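Local coordinates for protein tryptophan decarboxylase 1 (Oryza sativa subsp. japonica, PDB 6KHO) that catalyses the pyridoxal phosphate-dependent decarboxylation of tryptophan and 5-hydroxytryptophan to tryptamine and serotonin, working as a homodimer in serotonin biosynthesis, at residues Ile41-Lys46 and Glu83-Val88; Ala147-Leu152 and Tyr396-Leu401; Ala247-Ala252 and Gly282-Val287; Ala412-Asp417 and His497-Trp502. All blocks are in the same frame, centred on the assembly; numbering follows the deposited sequence.

Interaction 1: Ile41-Lys46 and Glu83-Val88; sequences ISDYYK and ELRSSV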
loop_
_atom_site.group_PDB
_atom_site.type_symbol
_atom_site.label_atom_id
_atom_site.label_comp_id
_atom_site.label_asym_id
_atom_site.label_seq_id
_atom_site.Cartn_x
_atom_site.Cartn_y
_atom_site.Cartn_z
ATOM N N ILE A 41 -18.787 3.807 -15.221
ATOM C CA ILE A 41 -19.070 2.934 -14.079
ATOM C C ILE A 41 -20.536 2.513 -14.079
ATOM O O ILE A 41 -20.859 1.343 -13.842
ATOM C CB ILE A 41 -18.677 3.622 -12.754
ATOM C CG1 ILE A 41 -17.157 3.729 -12.609
ATOM C CG2 ILE A 41 -19.234 2.858 -11.572
ATOM C CD1 ILE A 41 -16.732 4.768 -11.580
ATOM N N SER A 42 -21.448 3.456 -14.337
ATOM C CA SER A 42 -22.865 3.105 -14.425
ATOM C C SER A 42 -23.102 2.049 -15.499
ATOM O O SER A 42 -23.815 1.069 -15.268
ATOM C CB SER A 42 -23.709 4.347 -14.725
ATOM O OG SER A 42 -23.483 5.350 -13.757
ATOM N N ASP A 43 -22.515 2.246 -16.686
ATOM C CA ASP A 43 -22.663 1.277 -17.768
ATOM C C ASP A 43 -22.046 -0.061 -17.392
ATOM O O ASP A 43 -22.573 -1.125 -17.741
ATOM C CB ASP A 43 -21.995 1.794 -19.035
ATOM C CG ASP A 43 -22.681 3.006 -19.600
ATOM O OD1 ASP A 43 -23.827 3.284 -19.173
ATOM O OD2 ASP A 43 -22.067 3.680 -20.464
ATOM N N TYR A 44 -20.898 -0.019 -16.720
ATOM C CA TYR A 44 -20.205 -1.248 -16.367
ATOM C C TYR A 44 -21.056 -2.108 -15.442
ATOM O O TYR A 44 -21.218 -3.307 -15.673
ATOM C CB TYR A 44 -18.857 -0.926 -15.729
ATOM C CG TYR A 44 -18.101 -2.171 -15.298
ATOM C CD1 TYR A 44 -17.485 -2.994 -16.244
ATOM C CD2 TYR A 44 -18.015 -2.528 -13.955
ATOM C CE1 TYR A 44 -16.792 -4.133 -15.858
ATOM C CE2 TYR A 44 -17.315 -3.673 -13.556
ATOM C CZ TYR A 44 -16.713 -4.468 -14.513
ATOM O OH TYR A 44 -16.026 -5.596 -14.134
ATOM N N TYR A 45 -21.628 -1.511 -14.394
ATOM C CA TYR A 45 -22.440 -2.309 -13.486
ATOM C C TYR A 45 -23.691 -2.840 -14.181
ATOM O O TYR A 45 -24.141 -3.952 -13.892
ATOM C CB TYR A 45 -22.830 -1.495 -12.255
ATOM C CG TYR A 45 -21.688 -1.211 -11.293
ATOM C CD1 TYR A 45 -20.608 -2.076 -11.172
ATOM C CD2 TYR A 45 -21.703 -0.068 -10.505
ATOM C CE1 TYR A 45 -19.564 -1.799 -10.284
ATOM C CE2 TYR A 45 -20.683 0.212 -9.618
ATOM C CZ TYR A 45 -19.615 -0.647 -9.508
ATOM O OH TYR A 45 -18.599 -0.336 -8.605
ATOM N N LYS A 46 -24.282 -2.058 -15.082
ATOM C CA LYS A 46 -25.485 -2.537 -15.757
ATOM C C LYS A 46 -25.173 -3.655 -16.748
ATOM O O LYS A 46 -26.041 -4.485 -17.037
ATOM C CB LYS A 46 -26.182 -1.375 -16.472
ATOM C CG LYS A 46 -26.883 -0.421 -15.518
ATOM C CD LYS A 46 -27.455 0.779 -16.266
ATOM C CE LYS A 46 -27.875 1.884 -15.313
ATOM N NZ LYS A 46 -28.054 3.176 -16.053
ATOM N N GLU A 83 -10.264 3.372 -25.346
ATOM C CA GLU A 83 -9.300 2.278 -25.197
ATOM C C GLU A 83 -9.551 1.472 -23.931
ATOM O O GLU A 83 -9.367 0.251 -23.931
ATOM C CB GLU A 83 -7.871 2.826 -25.240
ATOM C CG GLU A 83 -7.599 3.568 -26.572
ATOM C CD GLU A 83 -6.142 3.954 -26.782
ATOM O OE1 GLU A 83 -5.368 3.968 -25.805
ATOM O OE2 GLU A 83 -5.769 4.255 -27.935
ATOM N N LEU A 84 -9.991 2.124 -22.852
ATOM C CA LEU A 84 -10.451 1.382 -21.684
ATOM C C LEU A 84 -11.539 0.380 -22.063
ATOM O O LEU A 84 -11.477 -0.800 -21.691
ATOM C CB LEU A 84 -10.970 2.355 -20.622
ATOM C CG LEU A 84 -11.577 1.698 -19.391
ATOM C CD1 LEU A 84 -10.481 1.040 -18.555
ATOM C CD2 LEU A 84 -12.353 2.723 -18.577
ATOM N N ARG A 85 -12.550 0.835 -22.801
ATOM C CA ARG A 85 -13.673 -0.040 -23.121
ATOM C C ARG A 85 -13.297 -1.100 -24.149
ATOM O O ARG A 85 -13.825 -2.218 -24.095
ATOM C CB ARG A 85 -14.865 0.777 -23.626
ATOM C CG ARG A 85 -15.356 1.830 -22.639
ATOM C CD ARG A 85 -16.331 2.808 -23.271
ATOM N NE ARG A 85 -17.647 2.697 -22.646
ATOM C CZ ARG A 85 -18.179 3.602 -21.825
ATOM N NH1 ARG A 85 -17.511 4.717 -21.523
ATOM N NH2 ARG A 85 -19.388 3.389 -21.309
ATOM N N SER A 86 -12.403 -0.772 -25.085
ATOM C CA SER A 86 -12.089 -1.655 -26.209
ATOM C C SER A 86 -11.008 -2.680 -25.892
ATOM O O SER A 86 -11.088 -3.819 -26.362
ATOM C CB SER A 86 -11.631 -0.843 -27.424
ATOM O OG SER A 86 -12.683 -0.059 -27.933
ATOM N N SER A 87 -9.983 -2.295 -25.128
ATOM C CA SER A 87 -8.818 -3.144 -24.931
ATOM C C SER A 87 -8.623 -3.615 -23.499
ATOM O O SER A 87 -8.073 -4.700 -23.293
ATOM C CB SER A 87 -7.552 -2.410 -25.382
ATOM O OG SER A 87 -7.607 -2.126 -26.770
ATOM N N VAL A 88 -9.062 -2.843 -22.505
ATOM C CA VAL A 88 -8.866 -3.224 -21.108
ATOM C C VAL A 88 -10.015 -4.100 -20.618
ATOM O O VAL A 88 -9.800 -5.248 -20.208
ATOM C CB VAL A 88 -8.707 -1.975 -20.221
ATOM C CG1 VAL A 88 -8.603 -2.372 -18.743
ATOM C CG2 VAL A 88 -7.509 -1.136 -20.683
#
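Asp-43 on helix 27-47 and Arg-85 on helix 77-88 span the gap between two helices at the protein surface. The aspartate's CB already points at the other helix and lies 3.8 Å from Arg-85 NH2. Set beside the backbone N and anti to the carbonyl carbon (chi1 -67°), CG is hardly nearer, at 3.7 Å from the same NH2, and OD2 makes the approach. Asp-43 OD2 forms a salt bridge with Arg-85 NH2 at 2.8 Å, arriving at the edge of the guanidinium, near its plane. Arg-85 CB starts out to one side, and a bend at chi3 (116°) turns the end of its chain toward the aspartate. The carboxylate and guanidinium planes stand 62° apart, so the two groups do not lie flat together in a two-pronged pair, and one oxygen does the gripping. Beside this bridge, Leu-84 and Arg-85 pack on Phe-40 of helix 27-47, while Glu-83 pairs with Arg-394 of the second subunit. Both bridging residues are exposed, so water is likely to compete with the bond and screen the charges; a single-oxygen bridge of this kind probably adds only modestly to the joining of the helices.

Interaction 2: Ala147-Leu152 and Tyr396-Leu401; sequences AQMLNL and YGVAKL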
loop_
_atom_site.group_PDB
_atom_site.type_symbol
_atom_site.label_atom_id
_atom_site.label_comp_id
_atom_site.label_asym_id
_atom_site.label_seq_id
_atom_site.Cartn_x
_atom_site.Cartn_y
_atom_site.Cartn_z
ATOM N N ALA A 147 -14.052 -1.194 15.810
ATOM C CA ALA A 147 -13.801 -1.977 17.017
ATOM C C ALA A 147 -15.064 -2.097 17.866
ATOM O O ALA A 147 -15.305 -3.139 18.489
ATOM C CB ALA A 147 -12.656 -1.354 17.820
ATOM N N GLN A 148 -15.890 -1.047 17.897
ATOM C CA GLN A 148 -17.161 -1.128 18.621
ATOM C C GLN A 148 -18.116 -2.106 17.950
ATOM O O GLN A 148 -18.753 -2.918 18.627
ATOM C CB GLN A 148 -17.818 0.247 18.727
ATOM C CG GLN A 148 -17.083 1.240 19.603
ATOM C CD GLN A 148 -17.748 2.603 19.602
ATOM O OE1 GLN A 148 -18.955 2.716 19.811
ATOM N NE2 GLN A 148 -16.962 3.649 19.355
ATOM N N MET A 149 -18.234 -2.042 16.617
ATOM C CA MET A 149 -19.075 -3.008 15.906
ATOM C C MET A 149 -18.620 -4.441 16.173
ATOM O O MET A 149 -19.449 -5.341 16.370
ATOM C CB MET A 149 -19.063 -2.725 14.402
ATOM C CG MET A 149 -19.583 -1.351 14.001
ATOM S SD MET A 149 -20.173 -1.302 12.295
ATOM C CE MET A 149 -18.716 -1.808 11.370
ATOM N N LEU A 150 -17.307 -4.674 16.167
ATOM C CA LEU A 150 -16.750 -6.001 16.404
ATOM C C LEU A 150 -16.784 -6.398 17.868
ATOM O O LEU A 150 -16.446 -7.543 18.193
ATOM C CB LEU A 150 -15.298 -6.068 15.930
ATOM C CG LEU A 150 -15.040 -5.927 14.433
ATOM C CD1 LEU A 150 -13.545 -5.748 14.175
ATOM C CD2 LEU A 150 -15.568 -7.150 13.721
ATOM N N ASN A 151 -17.144 -5.474 18.752
ATOM C CA ASN A 151 -17.090 -5.720 20.184
ATOM C C ASN A 151 -15.702 -6.166 20.622
ATOM O O ASN A 151 -15.553 -7.058 21.461
ATOM C CB ASN A 151 -18.140 -6.740 20.599
ATOM C CG ASN A 151 -19.266 -6.103 21.313
ATOM O OD1 ASN A 151 -19.155 -5.790 22.498
ATOM N ND2 ASN A 151 -20.351 -5.842 20.595
ATOM N N LEU A 152 -14.668 -5.548 20.052
ATOM C CA LEU A 152 -13.330 -5.813 20.553
ATOM C C LEU A 152 -13.223 -5.355 22.008
ATOM O O LEU A 152 -13.857 -4.375 22.402
ATOM C CB LEU A 152 -12.275 -5.106 19.709
ATOM C CG LEU A 152 -12.097 -5.596 18.270
ATOM C CD1 LEU A 152 -10.879 -4.926 17.658
ATOM C CD2 LEU A 152 -11.938 -7.114 18.213
ATOM N N TYR A 396 -24.391 3.953 5.862
ATOM C CA TYR A 396 -25.238 2.761 5.912
ATOM C C TYR A 396 -25.648 2.367 7.331
ATOM O O TYR A 396 -26.775 1.900 7.529
ATOM C CB TYR A 396 -24.534 1.588 5.231
ATOM C CG TYR A 396 -24.168 1.898 3.797
ATOM C CD1 TYR A 396 -25.078 2.528 2.948
ATOM C CD2 TYR A 396 -22.910 1.590 3.296
ATOM C CE1 TYR A 396 -24.747 2.831 1.637
ATOM C CE2 TYR A 396 -22.567 1.882 1.975
ATOM C CZ TYR A 396 -23.498 2.497 1.159
ATOM O OH TYR A 396 -23.164 2.780 -0.137
ATOM N N GLY A 397 -24.773 2.545 8.318
ATOM C CA GLY A 397 -25.098 2.221 9.694
ATOM C C GLY A 397 -24.927 0.742 10.020
ATOM O O GLY A 397 -24.822 -0.116 9.143
ATOM N N VAL A 398 -24.920 0.443 11.326
ATOM C CA VAL A 398 -24.591 -0.906 11.794
ATOM C C VAL A 398 -25.637 -1.917 11.325
ATOM O O VAL A 398 -25.301 -3.011 10.850
ATOM C CB VAL A 398 -24.445 -0.935 13.328
ATOM C CG1 VAL A 398 -24.081 -2.363 13.797
ATOM C CG2 VAL A 398 -23.375 0.068 13.808
ATOM N N ALA A 399 -26.918 -1.566 11.462
ATOM C CA ALA A 399 -27.991 -2.509 11.159
ATOM C C ALA A 399 -27.919 -2.999 9.716
ATOM O O ALA A 399 -28.072 -4.200 9.462
ATOM C CB ALA A 399 -29.349 -1.868 11.459
ATOM N N LYS A 400 -27.657 -2.092 8.760
ATOM C CA LYS A 400 -27.518 -2.493 7.362
ATOM C C LYS A 400 -26.258 -3.322 7.136
ATOM O O LYS A 400 -26.268 -4.270 6.340
ATOM C CB LYS A 400 -27.494 -1.259 6.456
ATOM C CG LYS A 400 -28.837 -0.874 5.846
ATOM C CD LYS A 400 -28.632 0.137 4.718
ATOM C CE LYS A 400 -29.945 0.695 4.186
ATOM N NZ LYS A 400 -30.685 1.473 5.220
ATOM N N LEU A 401 -25.147 -2.953 7.786
ATOM C CA LEU A 401 -23.933 -3.757 7.660
ATOM C C LEU A 401 -24.162 -5.170 8.194
ATOM O O LEU A 401 -23.700 -6.153 7.598
ATOM C CB LEU A 401 -22.758 -3.079 8.384
ATOM C CG LEU A 401 -22.297 -1.699 7.888
ATOM C CD1 LEU A 401 -21.102 -1.164 8.668
ATOM C CD2 LEU A 401 -21.963 -1.724 6.434
#
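Met-149 reaches across to Val-398 and Leu-401, and the direct contact is wholly apolar. Its SD sits 3.8 Å from Val-398 CG2, with Met-149 CG at 4.1 Å from the same methyl as the two side chains run antiparallel alongside one another. The bend at chi3 (-58°) folds the terminal methyl round, so that Met-149 CE and SD each lie 3.7 Å from Leu-401 CD1, the methionine and leucine chains being nearly perpendicular. A serine in place of Met-149 would probably leave a gap between the helices, with Val-398 CG2 and Leu-401 CD1 both without the thioether they rest on. No hydrogen bond joins the segments; those present shape each backbone separately. Behind Met-149, Asn-151 takes a positive phi (55°) and a Schellman motif ends the helix, with Leu-152 N bonded to Ala-147 O at 2.9 Å and Asn-151 N to Gln-148 O at 3.0 Å. Helix 386-420 is kinked at Gly-397, whose positive phi (82°) and extended psi would press any CB against the carbonyl O of Tyr-396. There the backbone N atoms of Val-398 and Ala-399 lack bonds to the preceding turn, and backbone bonds from these two residues run to the second subunit. Pro-70 of that subunit packs on both Met-149 and Val-398. Helix 133-149 is thus docked on the long helix 386-420 at the dimer interface, within the decarboxylase domain of a group II enzyme, whose architecture is the fold type I of PLP enzymes.

Interaction 3: Ala247-Ala252 and Gly282-Val287; sequences ARLLEA and GAVADV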
loop_
_atom_site.group_PDB
_atom_site.type_symbol
_atom_site.label_atom_id
_atom_site.label_comp_id
_atom_site.label_asym_id
_atom_site.label_seq_id
_atom_site.Cartn_x
_atom_site.Cartn_y
_atom_site.Cartn_z
ATOM N N ALA A 247 -3.363 -28.861 21.257
ATOM C CA ALA A 247 -2.433 -29.873 21.744
ATOM C C ALA A 247 -1.266 -30.049 20.781
ATOM O O ALA A 247 -0.112 -30.156 21.209
ATOM C CB ALA A 247 -3.161 -31.201 21.963
ATOM N N ARG A 248 -1.543 -30.064 19.474
ATOM C CA ARG A 248 -0.458 -30.171 18.502
ATOM C C ARG A 248 0.433 -28.932 18.527
ATOM O O ARG A 248 1.649 -29.033 18.319
ATOM C CB ARG A 248 -1.024 -30.400 17.092
ATOM C CG ARG A 248 -1.294 -31.867 16.751
ATOM C CD ARG A 248 -1.797 -32.069 15.320
ATOM N NE ARG A 248 -2.653 -33.256 15.218
ATOM C CZ ARG A 248 -3.216 -33.698 14.093
ATOM N NH1 ARG A 248 -3.025 -33.059 12.944
ATOM N NH2 ARG A 248 -3.979 -34.785 14.113
ATOM N N LEU A 249 -0.147 -27.757 18.787
ATOM C CA LEU A 249 0.663 -26.547 18.883
ATOM C C LEU A 249 1.571 -26.590 20.112
ATOM O O LEU A 249 2.764 -26.266 20.028
ATOM C CB LEU A 249 -0.248 -25.319 18.918
ATOM C CG LEU A 249 0.451 -24.005 19.256
ATOM C CD1 LEU A 249 1.422 -23.597 18.154
ATOM C CD2 LEU A 249 -0.562 -22.890 19.529
ATOM N N LEU A 250 1.019 -26.988 21.263
ATOM C CA LEU A 250 1.812 -27.052 22.492
ATOM C C LEU A 250 2.972 -28.036 22.355
ATOM O O LEU A 250 4.092 -27.760 22.807
ATOM C CB LEU A 250 0.917 -27.430 23.676
ATOM C CG LEU A 250 1.580 -27.656 25.044
ATOM C CD1 LEU A 250 2.559 -26.550 25.399
ATOM C CD2 LEU A 250 0.512 -27.751 26.116
ATOM N N GLU A 251 2.731 -29.183 21.721
ATOM C CA GLU A 251 3.807 -30.150 21.558
ATOM C C GLU A 251 4.921 -29.595 20.673
ATOM O O GLU A 251 6.106 -29.739 20.995
ATOM C CB GLU A 251 3.237 -31.449 20.995
ATOM C CG GLU A 251 4.261 -32.380 20.426
ATOM C CD GLU A 251 3.627 -33.448 19.556
ATOM O OE1 GLU A 251 4.327 -34.426 19.206
ATOM O OE2 GLU A 251 2.427 -33.298 19.215
ATOM N N ALA A 252 4.563 -28.912 19.578
ATOM C CA ALA A 252 5.580 -28.333 18.703
ATOM C C ALA A 252 6.388 -27.254 19.418
ATOM O O ALA A 252 7.618 -27.201 19.296
ATOM C CB ALA A 252 4.926 -27.749 17.443
ATOM N N GLY A 282 -8.859 -18.519 22.025
ATOM C CA GLY A 282 -8.479 -18.535 23.429
ATOM C C GLY A 282 -7.527 -19.668 23.767
ATOM O O GLY A 282 -6.517 -19.467 24.451
ATOM N N ALA A 283 -7.823 -20.872 23.279
ATOM C CA ALA A 283 -6.958 -22.007 23.588
ATOM C C ALA A 283 -5.556 -21.822 23.013
ATOM O O ALA A 283 -4.575 -22.254 23.629
ATOM C CB ALA A 283 -7.583 -23.301 23.065
ATOM N N VAL A 284 -5.439 -21.170 21.852
ATOM C CA VAL A 284 -4.125 -20.911 21.264
ATOM C C VAL A 284 -3.349 -19.907 22.107
ATOM O O VAL A 284 -2.146 -20.070 22.346
ATOM C CB VAL A 284 -4.281 -20.421 19.810
ATOM C CG1 VAL A 284 -2.964 -19.854 19.276
ATOM C CG2 VAL A 284 -4.753 -21.557 18.928
ATOM N N ALA A 285 -4.012 -18.828 22.529
ATOM C CA ALA A 285 -3.336 -17.811 23.322
ATOM C C ALA A 285 -2.816 -18.398 24.630
ATOM O O ALA A 285 -1.729 -18.045 25.092
ATOM C CB ALA A 285 -4.290 -16.656 23.604
ATOM N N ASP A 286 -3.594 -19.288 25.244
ATOM C CA ASP A 286 -3.169 -19.908 26.494
ATOM C C ASP A 286 -1.927 -20.762 26.284
ATOM O O ASP A 286 -0.991 -20.720 27.092
ATOM C CB ASP A 286 -4.316 -20.738 27.066
ATOM C CG ASP A 286 -5.478 -19.880 27.513
ATOM O OD1 ASP A 286 -5.312 -18.638 27.564
ATOM O OD2 ASP A 286 -6.563 -20.436 27.792
ATOM N N VAL A 287 -1.886 -21.521 25.187
ATOM C CA VAL A 287 -0.703 -22.318 24.885
ATOM C C VAL A 287 0.503 -21.412 24.669
ATOM O O VAL A 287 1.582 -21.636 25.235
ATOM C CB VAL A 287 -0.970 -23.228 23.674
ATOM C CG1 VAL A 287 0.277 -23.927 23.280
ATOM C CG2 VAL A 287 -2.027 -24.267 24.023
#
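Leu-249, Leu-250 and Val-287 meet through first torsions that are all near trans: both leucines swing CG away from the backbone N, and Val-287 does the same with CG1 (chi1 174°). The valine's CB points at the facing helix, and this torsion sets CG1 between the two leucines. It lies 3.6 Å from Leu-250 CB and equally near Leu-250 CA, tight against the backbone, and 4.0 Å from Leu-249 CD2. The same CD2 continues to Val-284 CG1 at 3.9 Å, the leucine lying roughly square to this valine. Leu-249 and Val-287 instead lie alongside each other, pointing opposite ways. Pro-246 and Met-253 also pack on Val-287. The helix axes approach to 9.7 Å and run nearly parallel, their directions differing by only 16°. Both Leu-249 and Val-284 also touch Val-266 on strand 262-269, so the apolar seam between the helices extends down to the sheet. Helix 246-258 leads into strand 262-269, and helix 281-289 follows it on the way to strand 294-298, giving two successive beta-alpha-beta crossovers. Parallel helices packed side by side on one face of the mixed seven-stranded sheet belong to the large domain of fold type I PLP enzymes.

Interaction 4: Ala412-Asp417 and His497-Trp502; sequences AKVFED and HVRSAW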
loop_
_atom_site.group_PDB
_atom_site.type_symbol
_atom_site.label_atom_id
_atom_site.label_comp_id
_atom_site.label_asym_id
_atom_site.label_seq_id
_atom_site.Cartn_x
_atom_site.Cartn_y
_atom_site.Cartn_z
ATOM N N ALA A 412 -25.672 -18.348 1.027
ATOM C CA ALA A 412 -24.776 -19.502 1.105
ATOM C C ALA A 412 -25.490 -20.723 1.678
ATOM O O ALA A 412 -25.231 -21.855 1.252
ATOM C CB ALA A 412 -23.545 -19.166 1.949
ATOM N N LYS A 413 -26.383 -20.516 2.647
ATOM C CA LYS A 413 -27.122 -21.642 3.208
ATOM C C LYS A 413 -28.081 -22.233 2.185
ATOM O O LYS A 413 -28.271 -23.454 2.151
ATOM C CB LYS A 413 -27.874 -21.214 4.469
ATOM C CG LYS A 413 -28.124 -22.358 5.441
ATOM C CD LYS A 413 -29.174 -22.007 6.484
ATOM C CE LYS A 413 -29.603 -23.248 7.268
ATOM N NZ LYS A 413 -30.172 -24.305 6.379
ATOM N N VAL A 414 -28.684 -21.391 1.340
ATOM C CA VAL A 414 -29.499 -21.889 0.236
ATOM C C VAL A 414 -28.675 -22.812 -0.655
ATOM O O VAL A 414 -29.099 -23.926 -0.987
ATOM C CB VAL A 414 -30.102 -20.713 -0.558
ATOM C CG1 VAL A 414 -30.550 -21.158 -1.936
ATOM C CG2 VAL A 414 -31.280 -20.098 0.202
ATOM N N PHE A 415 -27.468 -22.375 -1.032
ATOM C CA PHE A 415 -26.632 -23.184 -1.917
ATOM C C PHE A 415 -26.183 -24.478 -1.242
ATOM O O PHE A 415 -26.114 -25.530 -1.893
ATOM C CB PHE A 415 -25.415 -22.381 -2.369
ATOM C CG PHE A 415 -24.523 -23.116 -3.333
ATOM C CD1 PHE A 415 -24.756 -23.050 -4.693
ATOM C CD2 PHE A 415 -23.437 -23.849 -2.880
ATOM C CE1 PHE A 415 -23.934 -23.703 -5.585
ATOM C CE2 PHE A 415 -22.606 -24.515 -3.769
ATOM C CZ PHE A 415 -22.856 -24.443 -5.121
ATOM N N GLU A 416 -25.844 -24.414 0.050
ATOM C CA GLU A 416 -25.386 -25.605 0.766
ATOM C C GLU A 416 -26.485 -26.662 0.830
ATOM O O GLU A 416 -26.239 -27.850 0.588
ATOM C CB GLU A 416 -24.922 -25.221 2.174
ATOM C CG GLU A 416 -24.526 -26.418 3.042
ATOM C CD GLU A 416 -24.538 -26.110 4.531
ATOM O OE1 GLU A 416 -24.725 -24.932 4.910
ATOM O OE2 GLU A 416 -24.359 -27.053 5.330
ATOM N N ASP A 417 -27.712 -26.241 1.145
ATOM C CA ASP A 417 -28.834 -27.168 1.206
ATOM C C ASP A 417 -29.227 -27.690 -0.170
ATOM O O ASP A 417 -29.810 -28.775 -0.264
ATOM C CB ASP A 417 -30.017 -26.494 1.900
ATOM C CG ASP A 417 -29.737 -26.224 3.378
ATOM O OD1 ASP A 417 -28.738 -26.770 3.902
ATOM O OD2 ASP A 417 -30.505 -25.470 4.015
ATOM N N HIS A 497 -29.105 -15.468 -8.720
ATOM C CA HIS A 497 -27.824 -15.810 -9.333
ATOM C C HIS A 497 -27.261 -17.104 -8.748
ATOM O O HIS A 497 -26.678 -17.919 -9.474
ATOM C CB HIS A 497 -26.814 -14.671 -9.147
ATOM C CG HIS A 497 -27.175 -13.401 -9.861
ATOM N ND1 HIS A 497 -27.629 -12.282 -9.198
ATOM C CD2 HIS A 497 -27.123 -13.065 -11.174
ATOM C CE1 HIS A 497 -27.858 -11.315 -10.071
ATOM N NE2 HIS A 497 -27.557 -11.763 -11.277
ATOM N N VAL A 498 -27.400 -17.296 -7.432
ATOM C CA VAL A 498 -26.867 -18.500 -6.797
ATOM C C VAL A 498 -27.672 -19.723 -7.224
ATOM O O VAL A 498 -27.108 -20.781 -7.522
ATOM C CB VAL A 498 -26.852 -18.341 -5.263
ATOM C CG1 VAL A 498 -26.402 -19.633 -4.605
ATOM C CG2 VAL A 498 -25.943 -17.180 -4.839
ATOM N N ARG A 499 -28.999 -19.597 -7.267
ATOM C CA ARG A 499 -29.839 -20.715 -7.695
ATOM C C ARG A 499 -29.566 -21.091 -9.145
ATOM O O ARG A 499 -29.450 -22.277 -9.467
ATOM C CB ARG A 499 -31.310 -20.373 -7.491
ATOM C CG ARG A 499 -31.722 -20.300 -6.032
ATOM C CD ARG A 499 -33.219 -20.107 -5.902
ATOM N NE ARG A 499 -33.651 -20.016 -4.512
ATOM C CZ ARG A 499 -33.853 -21.068 -3.721
ATOM N NH1 ARG A 499 -33.659 -22.295 -4.181
ATOM N NH2 ARG A 499 -34.254 -20.893 -2.468
ATOM N N SER A 500 -29.452 -20.097 -10.034
ATOM C CA SER A 500 -29.111 -20.385 -11.426
ATOM C C SER A 500 -27.729 -21.023 -11.548
ATOM O O SER A 500 -27.496 -21.853 -12.439
ATOM C CB SER A 500 -29.170 -19.106 -12.267
ATOM O OG SER A 500 -30.477 -18.560 -12.276
ATOM N N ALA A 501 -26.795 -20.631 -10.677
ATOM C CA ALA A 501 -25.491 -21.286 -10.646
ATOM C C ALA A 501 -25.627 -22.766 -10.294
ATOM O O ALA A 501 -24.930 -23.610 -10.864
ATOM C CB ALA A 501 -24.572 -20.578 -9.651
ATOM N N TRP A 502 -26.517 -23.093 -9.354
ATOM C CA TRP A 502 -26.732 -24.489 -8.984
ATOM C C TRP A 502 -27.275 -25.289 -10.160
ATOM O O TRP A 502 -26.796 -26.393 -10.451
ATOM C CB TRP A 502 -27.686 -24.579 -7.796
ATOM C CG TRP A 502 -27.983 -26.002 -7.398
ATOM C CD1 TRP A 502 -29.214 -26.564 -7.216
ATOM C CD2 TRP A 502 -27.023 -27.039 -7.125
ATOM N NE1 TRP A 502 -29.083 -27.889 -6.847
ATOM C CE2 TRP A 502 -27.750 -28.205 -6.788
ATOM C CE3 TRP A 502 -25.621 -27.097 -7.133
ATOM C CZ2 TRP A 502 -27.120 -29.414 -6.460
ATOM C CZ3 TRP A 502 -24.997 -28.300 -6.805
ATOM C CH2 TRP A 502 -25.751 -29.440 -6.477
#
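The C-terminal alpha/beta region, with its four-stranded antiparallel sheet, is where the end of the long helix 386-420 packs beside helix 495-513. The two axes come within 9.8 Å and their directions differ by 19°, so the helices run nearly parallel. At the centre of the contact, Val-498 CG1 rests 3.7 Å from Phe-415 CB and 3.8 Å from Phe-415 CD1. With CG anti to the backbone N (chi1 -178°), the phenylalanine carries its ring to the facing helix although its CB starts off to one side. There it meets Trp-502 in an offset edge-to-face pair: the indole edge is turned to the phenyl face, the centroids of the phenyl and of the indole six-membered ring are 5.8 Å apart, and the planes stand at 80°. Phe-415 CE1 and Trp-502 CE3 lie 4.1 Å apart. On the exposed flank, Val-414 CG1 sits 3.7 Å above the guanidinium plane of Arg-499, over its centre; the charge itself is met by Glu-495, which bridges to Arg-499 NE. The aromatic cluster reaches on into the sheet. Phe-415 stacks with Phe-486 of strand 481-487 and is edge-to-face with Phe-438 of strand 435-440, while Trp-502 meets Phe-425 of strand 425-427, so both helices are anchored on the same sheet.

How the interactions relate
None of the four contacts lies at the pyridoxal phosphate pocket that holds Lys-330; all belong to the framework around it. Interactions 2 and 4 share helix 386-420, which runs from the dimer interface into the C-terminal region, and their centres are 27 Å apart. Interactions 1 and 2 both touch the second subunit, though 33 Å separates their centres. Interaction 3, formed by chain between the two segments of interaction 2, lies on the opposite side of the chain's centre from interaction 1, 50 Å away centre to centre. By nearest atoms the closest pair is interactions 1 and 4, about 9 Å apart without touching. A bound calcium ion lies about 9 Å from Val-498's side chain.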